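Long-range contact in distal tail protein (Bacillus phage spp1, PDB 2X8K), which forms a wide channel at the distal tip of the phage tail as a homohexamer and stays attached to the tail after DNA ejection: residues C[9-22]-C[86-99]. Residues are numbered along the deposited sequence; the frame is centred on the assembly and turned at random.
Sequences VFTMMYDGQDLTDY and LLHRDTDVPITFSD
Met13 and Thr96 form the hydrogen-bonded pair at the centre of an antiparallel strand pairing in the RIFT-related domain, where strands 12-14 and 93-97 run 176° apart in direction. Both backbone bonds of the pair are present, Met13 N to Thr96 O at 2.9 Å and Thr96 N to Met13 O at 3.0 Å. Tight packing lies on the face of Met12, Tyr14, Ile95 and Phe97. Met12, extended beyond CG, runs alongside Phe97 and brings its CE to 3.5 Å from Ile95 CG2; its sulfur makes an oblique Met-aromatic contact with the Phe97 ring. Phe128 and Val63 of the same sheet also pack on Met12. The Tyr14 ring, carried out by a chi1 of 177° that sets CG anti to N, lies between Val93 CG1, over one face in a CH-pi contact, and Leu87 CD2, farther off over the opposite face. Tyr14 OH donates to Leu87 O at 2.7 Å in the carbonyl plane, tying strand 12-14 to the end of helix 73-87; Tyr14 OH in turn accepts from Tyr109 N of strand 104-114, so the buried hydroxyl has a partner in each role. The other face is looser: Met13 keeps CB, at 3.3 Å, and CG beside Thr96 OG1, then bends at chi2 and chi3 so that its end leads away, and both residues are partly exposed. At the type I' turn, the partly exposed Asp15 forms a salt bridge with Arg89. There Arg89 NH1 meets the anti lone pair of Asp15 OD1 at 2.7 Å, the oxygen tilted from the guanidinium plane and the N-H...O angle bent to 134°.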
# COMPACT_ATOMS: atom_id res chain seq x y z
N VAL C 9 -10.88 -30.33 -22.08
CA VAL C 9 -10.69 -29.54 -20.85
C VAL C 9 -10.77 -30.34 -19.54
O VAL C 9 -11.11 -31.52 -19.53
CB VAL C 9 -11.68 -28.37 -20.79
CG1 VAL C 9 -11.22 -27.23 -21.68
CG2 VAL C 9 -13.08 -28.83 -21.18
N PHE C 10 -10.46 -29.66 -18.44
CA PHE C 10 -10.50 -30.23 -17.10
C PHE C 10 -11.96 -30.44 -16.72
O PHE C 10 -12.71 -29.48 -16.63
CB PHE C 10 -9.81 -29.27 -16.12
CG PHE C 10 -9.90 -29.69 -14.68
CD1 PHE C 10 -8.97 -30.56 -14.14
CD2 PHE C 10 -10.90 -29.20 -13.86
CE1 PHE C 10 -9.06 -30.96 -12.81
CE2 PHE C 10 -10.98 -29.58 -12.52
CZ PHE C 10 -10.05 -30.46 -12.00
N THR C 11 -12.36 -31.69 -16.49
CA THR C 11 -13.74 -31.93 -16.08
C THR C 11 -13.89 -32.29 -14.60
O THR C 11 -13.05 -33.01 -14.03
CB THR C 11 -14.48 -32.88 -17.02
OG1 THR C 11 -13.78 -34.11 -17.09
CG2 THR C 11 -14.65 -32.31 -18.42
N MET C 12 -14.96 -31.74 -14.00
CA MET C 12 -15.39 -31.99 -12.62
C MET C 12 -16.77 -32.59 -12.65
O MET C 12 -17.69 -31.97 -13.19
CB MET C 12 -15.40 -30.74 -11.76
CG MET C 12 -15.74 -31.07 -10.34
SD MET C 12 -16.27 -29.70 -9.32
CE MET C 12 -16.30 -30.47 -7.75
N MET C 13 -16.93 -33.80 -12.07
CA MET C 13 -18.21 -34.52 -12.00
C MET C 13 -18.75 -34.48 -10.59
O MET C 13 -18.01 -34.74 -9.63
CB MET C 13 -18.10 -35.99 -12.43
CG MET C 13 -17.70 -36.18 -13.88
SD MET C 13 -18.97 -35.79 -15.09
CE MET C 13 -19.88 -37.25 -15.09
N TYR C 14 -20.03 -34.13 -10.46
CA TYR C 14 -20.69 -34.05 -9.17
C TYR C 14 -21.99 -34.80 -9.33
O TYR C 14 -22.84 -34.35 -10.09
CB TYR C 14 -20.92 -32.58 -8.81
CG TYR C 14 -21.65 -32.31 -7.52
CD1 TYR C 14 -21.00 -32.39 -6.30
CD2 TYR C 14 -22.97 -31.88 -7.53
CE1 TYR C 14 -21.66 -32.11 -5.10
CE2 TYR C 14 -23.65 -31.59 -6.33
CZ TYR C 14 -22.98 -31.69 -5.12
OH TYR C 14 -23.62 -31.38 -3.95
N ASP C 15 -22.12 -35.96 -8.66
CA ASP C 15 -23.30 -36.83 -8.73
C ASP C 15 -23.55 -37.27 -10.19
O ASP C 15 -24.67 -37.27 -10.67
CB ASP C 15 -24.55 -36.15 -8.11
CG ASP C 15 -25.67 -37.10 -7.70
OD1 ASP C 15 -26.82 -36.62 -7.48
OD2 ASP C 15 -25.40 -38.33 -7.55
N GLY C 16 -22.48 -37.57 -10.90
CA GLY C 16 -22.57 -37.94 -12.30
C GLY C 16 -22.94 -36.81 -13.25
O GLY C 16 -23.24 -37.09 -14.41
N GLN C 17 -22.94 -35.54 -12.80
CA GLN C 17 -23.25 -34.39 -13.66
C GLN C 17 -21.95 -33.67 -13.96
O GLN C 17 -21.13 -33.49 -13.05
CB GLN C 17 -24.25 -33.44 -12.98
CG GLN C 17 -25.53 -34.13 -12.48
CD GLN C 17 -26.21 -33.44 -11.31
OE1 GLN C 17 -27.43 -33.22 -11.31
NE2 GLN C 17 -25.46 -33.12 -10.24
N ASP C 18 -21.72 -33.31 -15.23
CA ASP C 18 -20.50 -32.61 -15.62
C ASP C 18 -20.73 -31.16 -15.34
O ASP C 18 -21.42 -30.50 -16.10
CB ASP C 18 -20.14 -32.88 -17.09
CG ASP C 18 -18.84 -32.29 -17.64
OD1 ASP C 18 -18.28 -32.88 -18.60
OD2 ASP C 18 -18.46 -31.18 -17.21
N LEU C 19 -20.21 -30.68 -14.19
CA LEU C 19 -20.38 -29.28 -13.76
C LEU C 19 -19.61 -28.32 -14.64
O LEU C 19 -20.02 -27.17 -14.80
CB LEU C 19 -19.92 -29.10 -12.31
CG LEU C 19 -20.63 -29.84 -11.21
CD1 LEU C 19 -20.08 -29.36 -9.86
CD2 LEU C 19 -22.12 -29.63 -11.26
N THR C 20 -18.49 -28.79 -15.21
CA THR C 20 -17.66 -27.98 -16.09
C THR C 20 -18.30 -27.64 -17.46
O THR C 20 -17.66 -27.02 -18.31
CB THR C 20 -16.26 -28.53 -16.16
OG1 THR C 20 -16.33 -29.92 -16.41
CG2 THR C 20 -15.47 -28.25 -14.91
N ASP C 21 -19.58 -28.04 -17.65
CA ASP C 21 -20.39 -27.70 -18.82
C ASP C 21 -21.03 -26.35 -18.49
O ASP C 21 -21.63 -25.73 -19.37
CB ASP C 21 -21.52 -28.73 -19.02
CG ASP C 21 -21.17 -30.09 -19.63
OD1 ASP C 21 -20.00 -30.28 -20.03
OD2 ASP C 21 -22.09 -30.95 -19.73
N TYR C 22 -20.95 -25.92 -17.21
CA TYR C 22 -21.56 -24.71 -16.69
C TYR C 22 -20.54 -23.67 -16.25
O TYR C 22 -20.81 -22.47 -16.30
CB TYR C 22 -22.58 -25.06 -15.59
CG TYR C 22 -23.57 -26.12 -16.04
CD1 TYR C 22 -23.23 -27.48 -16.02
CD2 TYR C 22 -24.81 -25.77 -16.57
CE1 TYR C 22 -24.10 -28.45 -16.51
CE2 TYR C 22 -25.70 -26.74 -17.04
CZ TYR C 22 -25.34 -28.08 -17.01
OH TYR C 22 -26.20 -29.07 -17.47
N LEU C 86 -28.27 -28.26 -9.79
CA LEU C 86 -27.30 -29.35 -9.87
C LEU C 86 -26.50 -29.51 -8.60
O LEU C 86 -26.12 -30.63 -8.28
CB LEU C 86 -26.34 -29.13 -11.05
CG LEU C 86 -26.97 -28.98 -12.42
CD1 LEU C 86 -25.95 -28.61 -13.46
CD2 LEU C 86 -27.69 -30.23 -12.82
N LEU C 87 -26.22 -28.41 -7.89
CA LEU C 87 -25.40 -28.41 -6.69
C LEU C 87 -26.08 -28.78 -5.38
O LEU C 87 -25.46 -29.49 -4.60
CB LEU C 87 -24.63 -27.08 -6.53
CG LEU C 87 -23.57 -26.76 -7.57
CD1 LEU C 87 -23.26 -25.28 -7.56
CD2 LEU C 87 -22.33 -27.61 -7.40
N HIS C 88 -27.27 -28.26 -5.09
CA HIS C 88 -27.93 -28.53 -3.81
C HIS C 88 -28.32 -29.98 -3.67
O HIS C 88 -29.14 -30.51 -4.45
CB HIS C 88 -29.09 -27.53 -3.51
CG HIS C 88 -29.77 -27.70 -2.16
ND1 HIS C 88 -31.15 -27.60 -2.04
CD2 HIS C 88 -29.25 -27.92 -0.93
CE1 HIS C 88 -31.41 -27.76 -0.74
NE2 HIS C 88 -30.30 -27.96 -0.04
N ARG C 89 -27.68 -30.63 -2.71
CA ARG C 89 -27.84 -32.05 -2.39
C ARG C 89 -28.01 -32.22 -0.88
O ARG C 89 -27.34 -31.53 -0.10
CB ARG C 89 -26.59 -32.78 -2.86
CG ARG C 89 -26.90 -34.06 -3.53
CD ARG C 89 -26.76 -34.02 -5.04
NE ARG C 89 -27.67 -33.08 -5.69
CZ ARG C 89 -27.98 -33.11 -6.98
NH1 ARG C 89 -27.49 -34.06 -7.76
NH2 ARG C 89 -28.77 -32.19 -7.50
N ASP C 90 -28.91 -33.10 -0.47
CA ASP C 90 -29.18 -33.41 0.94
C ASP C 90 -28.57 -34.75 1.36
O ASP C 90 -28.88 -35.30 2.42
CB ASP C 90 -30.69 -33.40 1.21
CG ASP C 90 -31.20 -32.01 1.56
OD1 ASP C 90 -31.35 -31.73 2.78
OD2 ASP C 90 -31.38 -31.18 0.63
N THR C 91 -27.65 -35.24 0.52
CA THR C 91 -26.96 -36.52 0.64
C THR C 91 -25.57 -36.44 0.01
O THR C 91 -25.42 -35.83 -1.05
CB THR C 91 -27.86 -37.64 0.06
OG1 THR C 91 -27.19 -38.91 0.14
CG2 THR C 91 -28.35 -37.35 -1.40
N ASP C 92 -24.56 -37.07 0.64
CA ASP C 92 -23.17 -37.10 0.12
C ASP C 92 -23.19 -37.74 -1.26
O ASP C 92 -24.06 -38.57 -1.55
CB ASP C 92 -22.21 -37.83 1.07
CG ASP C 92 -21.37 -36.96 1.98
OD1 ASP C 92 -20.36 -37.48 2.54
OD2 ASP C 92 -21.72 -35.77 2.16
N VAL C 93 -22.30 -37.29 -2.14
CA VAL C 93 -22.34 -37.64 -3.54
C VAL C 93 -20.95 -37.88 -4.16
O VAL C 93 -19.98 -37.32 -3.67
CB VAL C 93 -23.14 -36.48 -4.18
CG1 VAL C 93 -22.41 -35.79 -5.31
CG2 VAL C 93 -24.54 -36.89 -4.54
N PRO C 94 -20.82 -38.73 -5.20
CA PRO C 94 -19.49 -38.95 -5.80
C PRO C 94 -18.98 -37.72 -6.58
O PRO C 94 -19.66 -37.23 -7.51
CB PRO C 94 -19.74 -40.15 -6.72
CG PRO C 94 -21.13 -40.07 -7.09
CD PRO C 94 -21.85 -39.52 -5.91
N ILE C 95 -17.80 -37.22 -6.19
CA ILE C 95 -17.12 -36.07 -6.80
C ILE C 95 -15.81 -36.56 -7.46
O ILE C 95 -15.09 -37.35 -6.84
CB ILE C 95 -16.88 -34.93 -5.80
CG1 ILE C 95 -18.18 -34.53 -5.07
CG2 ILE C 95 -16.23 -33.73 -6.50
CD1 ILE C 95 -18.01 -33.62 -3.79
N THR C 96 -15.56 -36.16 -8.73
CA THR C 96 -14.37 -36.58 -9.48
C THR C 96 -13.75 -35.45 -10.29
O THR C 96 -14.45 -34.58 -10.79
CB THR C 96 -14.64 -37.76 -10.43
OG1 THR C 96 -15.13 -37.31 -11.69
CG2 THR C 96 -15.49 -38.92 -9.82
N PHE C 97 -12.41 -35.49 -10.47
CA PHE C 97 -11.67 -34.52 -11.26
C PHE C 97 -10.88 -35.28 -12.31
O PHE C 97 -10.32 -36.35 -12.00
CB PHE C 97 -10.73 -33.70 -10.37
CG PHE C 97 -11.42 -33.01 -9.24
CD1 PHE C 97 -11.35 -33.52 -7.95
CD2 PHE C 97 -12.14 -31.84 -9.45
CE1 PHE C 97 -12.00 -32.90 -6.89
CE2 PHE C 97 -12.75 -31.18 -8.38
CZ PHE C 97 -12.68 -31.72 -7.11
N SER C 98 -10.87 -34.75 -13.56
CA SER C 98 -10.18 -35.36 -14.69
C SER C 98 -8.68 -35.49 -14.48
O SER C 98 -8.10 -36.46 -14.97
CB SER C 98 -10.49 -34.61 -15.98
OG SER C 98 -9.91 -33.32 -16.00
N ASP C 99 -8.05 -34.55 -13.71
CA ASP C 99 -6.61 -34.63 -13.42
C ASP C 99 -6.26 -35.77 -12.48
O ASP C 99 -5.11 -36.19 -12.42
CB ASP C 99 -6.02 -33.30 -12.96
CG ASP C 99 -6.51 -32.76 -11.64
OD1 ASP C 99 -7.44 -33.39 -11.04
OD2 ASP C 99 -6.01 -31.67 -11.22